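Local coordinates for putative translational inhibitor protein (Yersinia pestis, PDB 5V4D) that is of unknown function but belongs to the Rid (YjgF-like) family, whose better-known members are enamine/imine deaminases, at residues D48-T53 / S87-D92; I81-N86 / T108-A113; N11-I16 / L57-A62; T77-T82 / A118-E123; T70-V75 / K99-P104. All blocks are in the same frame, centred on the assembly; numbering follows the deposited sequence.

Contact 1. Residues D48-T53 / S87-D92. With CA (calcium ion), chain H.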
# COMPACT_ATOMS: atom_id res chain seq x y z
N ASP A 48 14.02 -20.20 1.16
CA ASP A 48 15.30 -19.54 1.43
C ASP A 48 15.10 -18.07 1.08
O ASP A 48 14.76 -17.76 -0.07
CB ASP A 48 16.38 -20.20 0.57
CG ASP A 48 17.75 -19.52 0.61
OD1 ASP A 48 18.77 -20.26 0.61
OD2 ASP A 48 17.88 -18.31 0.52
N ILE A 49 15.20 -17.18 2.08
CA ILE A 49 14.85 -15.78 1.85
C ILE A 49 15.71 -15.15 0.74
O ILE A 49 15.22 -14.32 -0.02
CB ILE A 49 14.92 -14.97 3.16
CG1 ILE A 49 14.43 -13.54 2.95
CG2 ILE A 49 16.36 -14.94 3.77
CD1 ILE A 49 12.89 -13.45 2.71
N GLU A 50 16.99 -15.54 0.64
CA GLU A 50 17.85 -14.94 -0.39
C GLU A 50 17.42 -15.38 -1.79
O GLU A 50 17.25 -14.54 -2.69
CB GLU A 50 19.33 -15.29 -0.13
CG GLU A 50 19.78 -14.71 1.22
CD GLU A 50 21.24 -14.96 1.57
OE1 GLU A 50 21.59 -14.79 2.77
OE2 GLU A 50 22.04 -15.31 0.67
N LYS A 51 17.22 -16.69 -1.99
CA LYS A 51 16.77 -17.17 -3.30
C LYS A 51 15.41 -16.57 -3.67
O LYS A 51 15.18 -16.19 -4.83
CB LYS A 51 16.70 -18.69 -3.29
CG LYS A 51 18.09 -19.33 -3.30
CD LYS A 51 17.98 -20.83 -3.15
CE LYS A 51 19.38 -21.47 -3.07
NZ LYS A 51 19.22 -22.93 -2.84
N GLN A 52 14.53 -16.41 -2.67
CA GLN A 52 13.20 -15.89 -2.97
C GLN A 52 13.24 -14.42 -3.32
O GLN A 52 12.54 -13.97 -4.24
CB GLN A 52 12.23 -16.14 -1.80
CG GLN A 52 11.91 -17.63 -1.63
CD GLN A 52 10.67 -17.88 -0.79
OE1 GLN A 52 10.03 -16.96 -0.30
NE2 GLN A 52 10.32 -19.16 -0.67
N THR A 53 14.08 -13.63 -2.62
CA THR A 53 14.23 -12.22 -2.97
C THR A 53 14.77 -12.06 -4.37
O THR A 53 14.27 -11.22 -5.13
CB THR A 53 15.16 -11.53 -1.97
OG1 THR A 53 14.62 -11.62 -0.64
CG2 THR A 53 15.26 -10.08 -2.32
N SER A 87 14.67 -8.99 7.15
CA SER A 87 14.78 -7.70 6.44
C SER A 87 16.19 -7.46 5.93
O SER A 87 16.36 -6.98 4.81
CB SER A 87 14.39 -6.54 7.35
OG SER A 87 13.01 -6.59 7.68
N SER A 88 17.20 -7.79 6.74
CA SER A 88 18.56 -7.48 6.29
C SER A 88 18.95 -8.31 5.07
O SER A 88 19.56 -7.78 4.12
CB SER A 88 19.54 -7.70 7.42
OG SER A 88 19.35 -6.63 8.33
N GLN A 89 18.61 -9.60 5.07
CA GLN A 89 18.94 -10.42 3.91
C GLN A 89 18.19 -9.96 2.67
O GLN A 89 18.75 -9.99 1.57
CB GLN A 89 18.63 -11.88 4.19
CG GLN A 89 19.71 -12.49 5.08
CD GLN A 89 19.25 -13.82 5.64
OE1 GLN A 89 18.48 -13.87 6.64
NE2 GLN A 89 19.68 -14.90 5.02
N VAL A 90 16.94 -9.52 2.83
CA VAL A 90 16.23 -8.94 1.69
C VAL A 90 16.93 -7.69 1.22
O VAL A 90 17.17 -7.52 0.02
CB VAL A 90 14.76 -8.64 2.06
CG1 VAL A 90 14.07 -7.80 0.96
CG2 VAL A 90 14.00 -10.00 2.29
N ASN A 91 17.23 -6.78 2.16
CA ASN A 91 17.88 -5.50 1.82
C ASN A 91 19.19 -5.71 1.09
O ASN A 91 19.53 -4.96 0.16
CB ASN A 91 18.13 -4.68 3.10
CG ASN A 91 16.88 -4.05 3.65
OD1 ASN A 91 15.95 -3.82 2.91
ND2 ASN A 91 16.85 -3.76 4.96
N ASP A 92 19.98 -6.71 1.53
CA ASP A 92 21.30 -6.91 0.94
C ASP A 92 21.19 -7.18 -0.56
O ASP A 92 22.04 -6.71 -1.34
CB ASP A 92 21.99 -8.06 1.66
CG ASP A 92 23.50 -7.97 1.60
OD1 ASP A 92 24.06 -7.03 0.94
OD2 ASP A 92 24.09 -8.89 2.21
CA CA H . 24.53 -6.44 -1.26
O HOH W 1 24.45 -8.78 -1.75

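Contact 2. Residues I81-N86 / T108-A113. With ACY (acetic acid), chain G.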
# COMPACT_ATOMS: atom_id res chain seq x y z
N ILE A 81 7.00 -8.99 4.27
CA ILE A 81 7.81 -10.15 4.63
C ILE A 81 7.15 -10.87 5.79
O ILE A 81 6.52 -10.25 6.65
CB ILE A 81 9.28 -9.79 4.98
CG1 ILE A 81 9.38 -8.58 5.91
CG2 ILE A 81 10.07 -9.57 3.71
CD1 ILE A 81 10.79 -8.42 6.46
N THR A 82 7.33 -12.19 5.83
CA THR A 82 6.70 -12.95 6.90
C THR A 82 7.51 -12.95 8.20
O THR A 82 6.98 -13.35 9.24
CB THR A 82 6.43 -14.41 6.48
OG1 THR A 82 7.65 -15.09 6.14
CG2 THR A 82 5.42 -14.48 5.33
N ASN A 83 8.75 -12.47 8.17
CA ASN A 83 9.61 -12.46 9.36
C ASN A 83 10.47 -11.22 9.24
O ASN A 83 11.32 -11.13 8.34
CB ASN A 83 10.46 -13.72 9.41
CG ASN A 83 11.35 -13.78 10.66
OD1 ASN A 83 11.52 -12.81 11.38
ND2 ASN A 83 11.92 -14.95 10.90
N ILE A 84 10.22 -10.25 10.12
CA ILE A 84 10.94 -8.97 10.10
C ILE A 84 12.44 -9.19 10.24
O ILE A 84 13.23 -8.36 9.77
CB ILE A 84 10.38 -8.04 11.21
CG1 ILE A 84 10.73 -6.58 10.97
CG2 ILE A 84 10.87 -8.38 12.60
CD1 ILE A 84 10.02 -5.99 9.73
N ASN A 85 12.86 -10.29 10.86
CA ASN A 85 14.29 -10.56 10.98
C ASN A 85 14.93 -10.97 9.67
O ASN A 85 16.16 -11.09 9.62
CB ASN A 85 14.50 -11.62 12.05
CG ASN A 85 14.05 -11.14 13.41
OD1 ASN A 85 14.37 -10.04 13.84
ND2 ASN A 85 13.25 -11.96 14.07
N ASN A 86 14.14 -11.17 8.61
CA ASN A 86 14.68 -11.44 7.28
C ASN A 86 14.96 -10.14 6.53
O ASN A 86 15.44 -10.19 5.39
CB ASN A 86 13.71 -12.32 6.50
CG ASN A 86 13.86 -13.78 6.86
OD1 ASN A 86 14.91 -14.22 7.36
ND2 ASN A 86 12.83 -14.58 6.54
N THR A 108 8.24 -1.25 4.65
CA THR A 108 8.49 -2.66 4.95
C THR A 108 7.63 -3.01 6.15
O THR A 108 7.68 -2.30 7.17
CB THR A 108 9.96 -2.93 5.30
OG1 THR A 108 10.79 -2.55 4.20
CG2 THR A 108 10.16 -4.47 5.63
N VAL A 109 6.86 -4.09 6.06
CA VAL A 109 6.04 -4.54 7.18
C VAL A 109 6.08 -6.05 7.27
O VAL A 109 6.26 -6.74 6.26
CB VAL A 109 4.55 -4.08 7.05
CG1 VAL A 109 4.46 -2.52 7.08
CG2 VAL A 109 3.86 -4.62 5.81
N GLU A 110 5.91 -6.59 8.48
CA GLU A 110 5.79 -8.03 8.66
C GLU A 110 4.33 -8.46 8.54
O GLU A 110 3.49 -8.04 9.33
CB GLU A 110 6.36 -8.47 10.00
CG GLU A 110 6.44 -10.02 10.09
CD GLU A 110 6.82 -10.46 11.49
OE1 GLU A 110 8.02 -10.58 11.81
OE2 GLU A 110 5.89 -10.65 12.31
N VAL A 111 4.05 -9.29 7.57
CA VAL A 111 2.72 -9.86 7.37
C VAL A 111 2.68 -11.26 7.98
O VAL A 111 3.71 -11.88 8.28
CB VAL A 111 2.35 -9.92 5.88
CG1 VAL A 111 2.34 -8.50 5.31
CG2 VAL A 111 3.34 -10.78 5.11
N SER A 112 1.47 -11.78 8.19
CA SER A 112 1.48 -13.10 8.80
C SER A 112 1.63 -14.21 7.75
O SER A 112 2.29 -15.22 8.03
CB SER A 112 0.23 -13.32 9.69
OG SER A 112 -0.98 -12.92 9.10
N ALA A 113 1.11 -14.01 6.54
CA ALA A 113 1.21 -15.03 5.51
C ALA A 113 1.12 -14.36 4.15
O ALA A 113 0.57 -13.26 4.00
CB ALA A 113 0.11 -16.09 5.62
C ACY G . 11.03 0.87 5.07
O ACY G . 10.35 0.57 6.10
OXT ACY G . 11.41 0.06 4.17
CH3 ACY G . 11.39 2.32 4.88
O HOH W 2 4.52 -14.64 9.66

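Contact 3. Residues N11-I16 / L57-A62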
# COMPACT_ATOMS: atom_id res chain seq x y z
N ASN A 11 7.63 -13.89 -19.27
CA ASN A 11 8.82 -13.88 -18.42
C ASN A 11 8.55 -13.50 -16.97
O ASN A 11 9.49 -13.51 -16.17
CB ASN A 11 9.87 -12.96 -19.02
CG ASN A 11 10.41 -13.51 -20.32
OD1 ASN A 11 10.57 -14.73 -20.47
ND2 ASN A 11 10.62 -12.65 -21.28
N ALA A 12 7.31 -13.18 -16.60
CA ALA A 12 6.92 -13.11 -15.20
C ALA A 12 5.84 -14.15 -14.96
O ALA A 12 5.21 -14.62 -15.90
CB ALA A 12 6.38 -11.72 -14.82
N PRO A 13 5.60 -14.52 -13.70
CA PRO A 13 4.61 -15.57 -13.41
C PRO A 13 3.25 -15.24 -13.99
O PRO A 13 2.77 -14.11 -13.89
CB PRO A 13 4.55 -15.56 -11.87
CG PRO A 13 5.92 -15.18 -11.46
CD PRO A 13 6.32 -14.11 -12.48
N SER A 14 2.59 -16.27 -14.55
CA SER A 14 1.20 -16.08 -14.95
C SER A 14 0.35 -15.75 -13.73
O SER A 14 0.56 -16.29 -12.64
CB SER A 14 0.67 -17.34 -15.62
OG SER A 14 1.52 -17.69 -16.69
N ALA A 15 -0.62 -14.88 -13.92
CA ALA A 15 -1.51 -14.51 -12.81
C ALA A 15 -2.24 -15.75 -12.27
O ALA A 15 -2.89 -16.49 -13.03
CB ALA A 15 -2.49 -13.44 -13.27
N ILE A 16 -2.10 -15.99 -10.95
CA ILE A 16 -2.73 -17.09 -10.22
C ILE A 16 -4.03 -16.63 -9.55
O ILE A 16 -4.46 -17.20 -8.54
CB ILE A 16 -1.78 -17.68 -9.15
CG1 ILE A 16 -1.42 -16.62 -8.08
CG2 ILE A 16 -0.52 -18.28 -9.79
CD1 ILE A 16 -0.54 -17.10 -6.92
N LEU A 57 12.75 -10.10 -7.48
CA LEU A 57 13.31 -8.96 -8.19
C LEU A 57 13.43 -9.26 -9.68
O LEU A 57 13.25 -8.36 -10.51
CB LEU A 57 14.66 -8.57 -7.58
CG LEU A 57 14.47 -8.09 -6.16
CD1 LEU A 57 15.86 -7.97 -5.53
CD2 LEU A 57 13.73 -6.77 -6.10
N LYS A 58 13.77 -10.50 -10.05
CA LYS A 58 13.80 -10.86 -11.47
C LYS A 58 12.41 -10.80 -12.09
O LYS A 58 12.26 -10.40 -13.26
CB LYS A 58 14.41 -12.26 -11.67
CG LYS A 58 15.93 -12.34 -11.46
CD LYS A 58 16.71 -11.50 -12.48
CE LYS A 58 16.50 -11.97 -13.92
NZ LYS A 58 17.32 -11.19 -14.96
N ASN A 59 11.39 -11.22 -11.33
CA ASN A 59 10.02 -11.16 -11.84
C ASN A 59 9.58 -9.71 -12.05
O ASN A 59 8.98 -9.38 -13.08
CB ASN A 59 9.05 -11.86 -10.86
CG ASN A 59 9.28 -13.36 -10.80
OD1 ASN A 59 9.97 -13.91 -11.64
ND2 ASN A 59 8.67 -14.03 -9.82
N ILE A 60 9.91 -8.84 -11.10
CA ILE A 60 9.65 -7.41 -11.28
C ILE A 60 10.36 -6.88 -12.51
O ILE A 60 9.77 -6.16 -13.31
CB ILE A 60 10.08 -6.62 -10.03
CG1 ILE A 60 9.13 -6.92 -8.85
CG2 ILE A 60 10.18 -5.09 -10.34
CD1 ILE A 60 9.70 -6.46 -7.46
N ASP A 61 11.64 -7.21 -12.68
CA ASP A 61 12.37 -6.71 -13.84
C ASP A 61 11.67 -7.11 -15.14
O ASP A 61 11.57 -6.30 -16.06
CB ASP A 61 13.81 -7.23 -13.79
CG ASP A 61 14.73 -6.41 -14.63
OD1 ASP A 61 15.01 -5.28 -14.20
OD2 ASP A 61 15.21 -6.91 -15.68
N ALA A 62 11.19 -8.36 -15.23
CA ALA A 62 10.51 -8.79 -16.45
C ALA A 62 9.28 -7.93 -16.75
O ALA A 62 8.98 -7.66 -17.93
CB ALA A 62 10.09 -10.27 -16.34
O HOH W 3 11.35 -13.56 -13.93

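Contact 4. Residues T77-T82 / A118-E123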
# COMPACT_ATOMS: atom_id res chain seq x y z
N THR A 77 8.13 1.35 -3.47
CA THR A 77 7.90 -0.08 -3.31
C THR A 77 7.34 -0.34 -1.92
O THR A 77 7.51 0.49 -1.01
CB THR A 77 9.17 -0.93 -3.49
OG1 THR A 77 10.04 -0.71 -2.36
CG2 THR A 77 9.93 -0.54 -4.75
N THR A 78 6.69 -1.49 -1.75
CA THR A 78 6.35 -2.01 -0.42
C THR A 78 6.88 -3.43 -0.34
O THR A 78 6.67 -4.23 -1.26
CB THR A 78 4.83 -2.00 -0.18
OG1 THR A 78 4.38 -0.65 -0.30
CG2 THR A 78 4.46 -2.54 1.19
N ILE A 79 7.59 -3.72 0.73
CA ILE A 79 8.06 -5.07 1.01
C ILE A 79 7.17 -5.68 2.09
O ILE A 79 7.14 -5.18 3.23
CB ILE A 79 9.53 -5.04 1.46
CG1 ILE A 79 10.40 -4.47 0.34
CG2 ILE A 79 10.02 -6.48 1.85
CD1 ILE A 79 11.90 -4.33 0.75
N PHE A 80 6.53 -6.79 1.75
CA PHE A 80 5.75 -7.61 2.70
C PHE A 80 6.60 -8.82 3.00
O PHE A 80 6.96 -9.58 2.09
CB PHE A 80 4.40 -8.02 2.10
CG PHE A 80 3.53 -6.86 1.64
CD1 PHE A 80 2.82 -6.07 2.54
CD2 PHE A 80 3.36 -6.64 0.30
CE1 PHE A 80 1.96 -5.05 2.07
CE2 PHE A 80 2.51 -5.60 -0.14
CZ PHE A 80 1.84 -4.85 0.72
N ILE A 81 7.00 -8.99 4.27
CA ILE A 81 7.81 -10.15 4.63
C ILE A 81 7.15 -10.87 5.79
O ILE A 81 6.52 -10.25 6.65
CB ILE A 81 9.28 -9.79 4.98
CG1 ILE A 81 9.38 -8.58 5.91
CG2 ILE A 81 10.07 -9.57 3.71
CD1 ILE A 81 10.79 -8.42 6.46
N THR A 82 7.33 -12.19 5.83
CA THR A 82 6.70 -12.95 6.90
C THR A 82 7.51 -12.95 8.20
O THR A 82 6.98 -13.35 9.24
CB THR A 82 6.43 -14.41 6.48
OG1 THR A 82 7.65 -15.09 6.14
CG2 THR A 82 5.42 -14.48 5.33
N ALA A 118 4.87 -17.95 0.42
CA ALA A 118 6.08 -17.15 0.16
C ALA A 118 6.60 -16.46 1.42
O ALA A 118 5.84 -16.12 2.35
CB ALA A 118 5.80 -16.08 -0.89
N LEU A 119 7.90 -16.20 1.45
CA LEU A 119 8.51 -15.44 2.55
C LEU A 119 8.50 -13.93 2.33
O LEU A 119 8.75 -13.14 3.28
CB LEU A 119 9.98 -15.85 2.75
CG LEU A 119 10.20 -17.34 3.07
CD1 LEU A 119 11.71 -17.65 3.06
CD2 LEU A 119 9.58 -17.72 4.43
N VAL A 120 8.34 -13.52 1.08
CA VAL A 120 8.46 -12.11 0.74
C VAL A 120 7.61 -11.87 -0.50
O VAL A 120 7.52 -12.73 -1.38
CB VAL A 120 9.95 -11.71 0.53
CG1 VAL A 120 10.68 -12.58 -0.55
CG2 VAL A 120 10.09 -10.21 0.22
N GLU A 121 7.03 -10.66 -0.57
CA GLU A 121 6.28 -10.17 -1.73
C GLU A 121 6.63 -8.71 -1.91
O GLU A 121 6.63 -7.97 -0.92
CB GLU A 121 4.76 -10.34 -1.53
CG GLU A 121 3.96 -9.91 -2.76
CD GLU A 121 2.46 -10.05 -2.57
OE1 GLU A 121 1.66 -9.26 -3.12
OE2 GLU A 121 2.06 -10.92 -1.76
N ILE A 122 6.99 -8.29 -3.12
CA ILE A 122 7.37 -6.89 -3.31
C ILE A 122 6.48 -6.28 -4.38
O ILE A 122 6.37 -6.82 -5.49
CB ILE A 122 8.85 -6.74 -3.68
CG1 ILE A 122 9.69 -7.28 -2.51
CG2 ILE A 122 9.21 -5.25 -3.90
CD1 ILE A 122 11.20 -7.16 -2.79
N GLU A 123 5.88 -5.14 -4.04
CA GLU A 123 5.00 -4.38 -4.92
C GLU A 123 5.71 -3.08 -5.31
O GLU A 123 6.33 -2.44 -4.46
CB GLU A 123 3.71 -4.08 -4.15
CG GLU A 123 2.73 -3.20 -4.79
CD GLU A 123 1.60 -2.95 -3.77
OE1 GLU A 123 0.76 -3.82 -3.66
OE2 GLU A 123 1.63 -1.95 -3.02
O HOH W 4 3.81 0.05 -3.12
O HOH W 5 10.16 -13.71 5.69

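Contact 5. Residues T70-V75 / K99-P104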
# COMPACT_ATOMS: atom_id res chain seq x y z
N THR A 70 12.30 0.69 -16.89
CA THR A 70 13.42 0.03 -16.21
C THR A 70 13.33 0.32 -14.72
O THR A 70 12.57 1.18 -14.29
CB THR A 70 14.79 0.50 -16.68
OG1 THR A 70 14.93 1.88 -16.38
CG2 THR A 70 15.03 0.26 -18.19
N LYS A 71 14.15 -0.42 -13.96
CA LYS A 71 14.16 -0.26 -12.51
C LYS A 71 14.55 1.14 -12.07
O LYS A 71 14.16 1.55 -10.99
CB LYS A 71 15.10 -1.31 -11.90
CG LYS A 71 16.56 -1.13 -12.26
CD LYS A 71 17.31 -2.45 -12.01
CE LYS A 71 18.79 -2.32 -12.38
NZ LYS A 71 19.60 -3.54 -12.02
N ASP A 72 15.29 1.88 -12.92
CA ASP A 72 15.64 3.26 -12.60
C ASP A 72 14.42 4.15 -12.41
O ASP A 72 14.52 5.17 -11.72
CB ASP A 72 16.54 3.84 -13.70
CG ASP A 72 17.07 5.22 -13.36
OD1 ASP A 72 16.70 6.21 -14.04
OD2 ASP A 72 17.84 5.31 -12.38
N LYS A 73 13.28 3.77 -12.99
CA LYS A 73 12.05 4.56 -12.93
C LYS A 73 11.12 4.19 -11.78
O LYS A 73 10.06 4.83 -11.64
CB LYS A 73 11.26 4.42 -14.24
CG LYS A 73 12.01 4.89 -15.47
CD LYS A 73 12.52 6.29 -15.27
CE LYS A 73 13.23 6.76 -16.54
NZ LYS A 73 12.29 6.77 -17.70
N ILE A 74 11.48 3.22 -10.94
CA ILE A 74 10.62 2.85 -9.82
C ILE A 74 10.63 3.97 -8.80
O ILE A 74 11.69 4.49 -8.43
CB ILE A 74 11.06 1.51 -9.20
CG1 ILE A 74 10.74 0.40 -10.22
CG2 ILE A 74 10.29 1.24 -7.86
CD1 ILE A 74 11.26 -1.02 -9.79
N VAL A 75 9.43 4.37 -8.39
CA VAL A 75 9.23 5.50 -7.51
C VAL A 75 9.05 5.06 -6.06
O VAL A 75 9.56 5.70 -5.14
CB VAL A 75 7.99 6.27 -8.03
CG1 VAL A 75 7.47 7.20 -7.04
CG2 VAL A 75 8.38 7.05 -9.32
N LYS A 99 21.32 -0.80 -7.26
CA LYS A 99 22.57 -0.05 -7.21
C LYS A 99 22.70 0.89 -8.41
O LYS A 99 22.38 0.51 -9.55
CB LYS A 99 23.77 -1.00 -7.15
CG LYS A 99 25.10 -0.25 -7.03
CD LYS A 99 26.30 -1.14 -6.76
CE LYS A 99 27.56 -0.27 -6.54
NZ LYS A 99 28.70 -1.00 -5.93
N GLY A 100 23.12 2.12 -8.14
CA GLY A 100 23.34 3.11 -9.18
C GLY A 100 22.11 3.89 -9.58
O GLY A 100 22.21 4.80 -10.41
N THR A 101 20.94 3.55 -9.05
CA THR A 101 19.73 4.31 -9.28
C THR A 101 19.44 5.13 -8.04
O THR A 101 19.99 4.88 -6.97
CB THR A 101 18.52 3.40 -9.57
OG1 THR A 101 18.05 2.79 -8.36
CG2 THR A 101 18.90 2.32 -10.61
N ILE A 102 18.55 6.13 -8.21
CA ILE A 102 17.97 6.82 -7.06
C ILE A 102 16.99 5.87 -6.37
O ILE A 102 15.99 5.44 -6.96
CB ILE A 102 17.26 8.10 -7.50
CG1 ILE A 102 18.24 9.08 -8.13
CG2 ILE A 102 16.61 8.74 -6.27
CD1 ILE A 102 17.51 10.36 -8.60
N PHE A 103 17.30 5.51 -5.12
CA PHE A 103 16.56 4.40 -4.53
C PHE A 103 15.10 4.80 -4.38
O PHE A 103 14.80 5.93 -3.96
CB PHE A 103 17.07 4.05 -3.13
CG PHE A 103 18.47 3.48 -3.08
CD1 PHE A 103 18.93 2.57 -3.99
CD2 PHE A 103 19.32 3.87 -2.06
CE1 PHE A 103 20.20 2.03 -3.90
CE2 PHE A 103 20.57 3.33 -1.96
CZ PHE A 103 21.02 2.44 -2.88
N PRO A 104 14.17 3.89 -4.65
CA PRO A 104 12.76 4.23 -4.47
C PRO A 104 12.45 4.55 -3.01
O PRO A 104 13.11 4.08 -2.08
CB PRO A 104 12.05 2.95 -4.92
CG PRO A 104 13.02 2.30 -5.89
CD PRO A 104 14.37 2.56 -5.27
O HOH W 6 15.16 3.13 -8.81
O HOH W 7 21.87 -2.18 -10.42

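Contact 1. Residues D48-T53 / S87-D92
Around Ile49 and Val90 the first turns of helices 49-66 and 87-98 run in roughly the same direction, their short axes 9.1 Å apart at closest approach and crossing at -40°. The backbones come nearest at Thr53 and Val90, with CA atoms 6.0 Å apart. Val90 fills the space between the helices through one branch: its CG2 lies 3.6 Å from Ile49 CG1 and also touches Ile49 CD1 and Thr53 OG1. Both Ile49 and Thr53 cross the valine at about a right angle. Thr53 OG1 sits anti to its carbonyl carbon and, 2.8 Å from Ile49 O, donates to it; Thr53 N reaches the same oxygen from the opposite face of its plane, so two bonds grip it. In the YjgF-like fold, two helices pack side by side on one face of the beta-sheet, and this pair does so: Ile49 and Thr53 also rest on Val120, and Val90 rests on Ile79. Farther from the sheet, Gln89 NE2 donates to Glu50 OE1 at 3.0 Å along an almost straight line (174°). The bond uses the anti side of the carboxylate and lies in the amide plane, although the two flat groups stand 89° apart. Ile49 CG2 lies against the face of that amide, 3.5 Å from Gln89 NE2. Helix 49-66 is N-capped by Asp48, whose OD2 accepts from Lys51 N at 3.1 Å and, weakly, from Glu50 N. One turn beyond Gln89, Asp92 binds a calcium ion through OD1, 2.3 Å away, and through its backbone O; Asp96 and water 1 are further ligands.

Contact 2. Residues I81-N86 / T108-A113
Ile81 and Glu110 form a parallel beta bridge with their CA atoms 5.0 Å apart. Two backbone bonds hold it: Ile81 N donates to Val109 O at 3.1 Å, and Val111 N donates to Ile81 O at 2.8 Å. A CA-H...O contact from Glu110 CA to Ile81 O supplements them, and a longer one joins Thr82 CA to Val111 O. Water 2 lies within hydrogen-bonding distance of both Thr82 O and Ser112 O.

The side-chain hydrogen bond comes from Glu110. With CG anti to the backbone N (chi1 -171°), its extended chain passes over Thr82 O, and OE1 accepts from Ile84 N at 2.8 Å, nearly straight (169°) and on the anti lone pair. The carboxylate thus meets the backbone where the chain enters the 3-10 turn 84-86. Ile84 CB lies 3.5 Å from Glu110 OE1, the two side chains crossing at about a right angle. Asn83 OD1 accepts from Asn85 N, closing an Asx turn. The other carboxylate oxygen, Glu110 OE2, bonds to Ser112 OG of the second subunit, so this glutamate joins a turn of its own chain to a neighbour.

Among the methyl groups, Val111 CG2 meets the carbonyl Ile81 O, and Ile81 CD1, in the conformer given, approaches Thr108 CG2 at 4.1 Å.

Thr108 OG1 donates to OXT of an acetic acid molecule at 2.7 Å; Arg106 binds the same molecule, which probably came from the crystallisation liquor. The contact lies where strand 105-110, outermost within the chain, leaves its neighbour 74-81, with Ser87 of helix 87-98 against Thr108 on one face and other subunits reaching Glu110 and Ser112.

Contact 3. Residues N11-I16 / L57-A62
Asn11 and Ala12 bring the start of the irregular loop 11-16 against helix 49-66, with the CA atoms of Ala12 and Asn59 5.0 Å apart. This joins the loop between strands 5-7 and 22-25 to one of the two helices that back the sheet of the YjgF-like fold. Ala62 presents its methyl to the loop backbone: its CB lies 3.3 Å from Asn11 O and also meets Asn11 CB. Ala12 CB lies 3.9 Å from Asn59 O, one helical turn back, and 4.3 Å from Ala62 CB. Pro13 places the edge of its ring formed by CG and CD against the amide of Asn59, the two side chains crossing at about a right angle. Pro13 CG is 3.4 Å from Asn59 ND2, and Pro13 CD is 3.5 Å from Asn59 CG. Asn59 CG stands anti to its carbonyl carbon (chi1 -68°), beside the proline. The amide is held at both ends: ND2 donates to Ile37 O and more weakly to Ile35 O, while OD1 accepts from Gln55 NE2. Water 3 bridges loop and helix, donating to Asn11 O at 2.9 Å and to Asn59 OD1 at 2.7 Å.

Contact 4. Residues T77-T82 / A118-E123
Val120 and Ile81 meet at the apolar centre, their CG2 methyls 3.5 Å apart in the conformer given and their side chains slanting across each other. Ile79 continues the same face, reaching Val120 through CG2 and Ile122 through CG1; it lies side by side with Ile122, the two pointing the same way with CG1 atoms 4.1 Å apart. Helices 49-66 and 87-98 cover this face, with Ile49, Val56, Ile60, Val90 and Tyr94 against it. The backbones are neighbouring antiparallel strands of the YjgF-like sheet, 74-81 being next to the outermost strand 105-110. Thr78 with Glu123 and Phe80 with Glu121 are hydrogen-bonded pairs, and Phe80 N donates to Glu121 O at 2.9 Å, nearly straight (171°). Between them, Ile79 faces Ile122 in a non-hydrogen-bonded pair. On the other face, Thr78 CG2 sits 3.5 Å above the Phe80 ring plane, offset toward the rim, and Val109 of the third subunit packs on that phenylalanine. Glu123 OE1 comes to the ring edge, 4.3 Å from Phe80 CE2, and is held by Ser107 and Lys76 of the third subunit. Water 4 joins Thr78 OG1 to Glu123 OE2, 3.0 Å from each. Where strand 74-81 ends and strand 120-127 begins, Thr82 N donates to Leu119 O at 3.1 Å from above the carbonyl plane.

Contact 5. Residues T70-V75 / K99-P104
Ile74 and Pro104 cross obliquely, and the isoleucine's branch methyl does the touching: CG2 lies 3.5 Å from Pro104 CG and a little farther from Pro104 CB. Ile74 CG2 stands anti to the backbone N, while CG1 lies anti to the carbonyl carbon (chi1 -70°); the CG1 arm leads away from the proline, and the residue also packs on Leu64, Val124 and Ala126. Pro104 CG meets the backbone as well, 3.6 Å from Ile74 O, and Pro104 CA lies at the same distance from Val75 O.

Asp72 and Thr101, by contrast, slide past each other in opposite directions. In the conformer given, the carboxylate atom Asp72 OD2 comes to the carbon side of the threonine, 3.5 Å from Thr101 CB and close to CG2. Thr101 OG1 is engaged differently: it bonds to Phe98 O and accepts from water 6 at 2.9 Å, and that water also donates to Lys71 O. The chain of Lys71 carries on to Tyr97, where NZ bonds to the backbone O and the charged end makes a cation-pi contact with the ring. A second bridge runs from Lys71 NZ, 3.1 Å from water 7, which donates to Lys99 O.

Lys4 NZ of the second subunit bonds to Asp72 O, Ile74 O and Ile102 O, drawing both segments to a neighbour. The contact brings together the 3-10 turn that leads into strand 74-81 and the loop from helix 87-98 into strand 105-110: the entry to the first strand and the connection into the second strand of a beta-alpha-beta crossover between adjacent parallel strands.

Overall arrangement
Strand 74-81 runs through the set: contact 5 lies at its start, contact 4 along its length and contact 2 at its end. Contacts 2 and 4, with centres about 7 Å apart, share Ile81 and Thr82 and pair that strand with its two neighbours in the sheet. Contact 1 sets the helices on the same sheet; its centre is about 10 Å from that of contact 4, and Gln52 OE1 lies 2.9 Å from Leu119 N, a probable hydrogen bond. Farther along helix 49-66, contact 3 reaches contact 4 through Ile60 and Ile122. Asp92 of contact 1 binds a calcium ion and Thr108 of contact 2 the acetic acid molecule, while contacts 1, 2, 4 and 5 all touch neighbouring subunits.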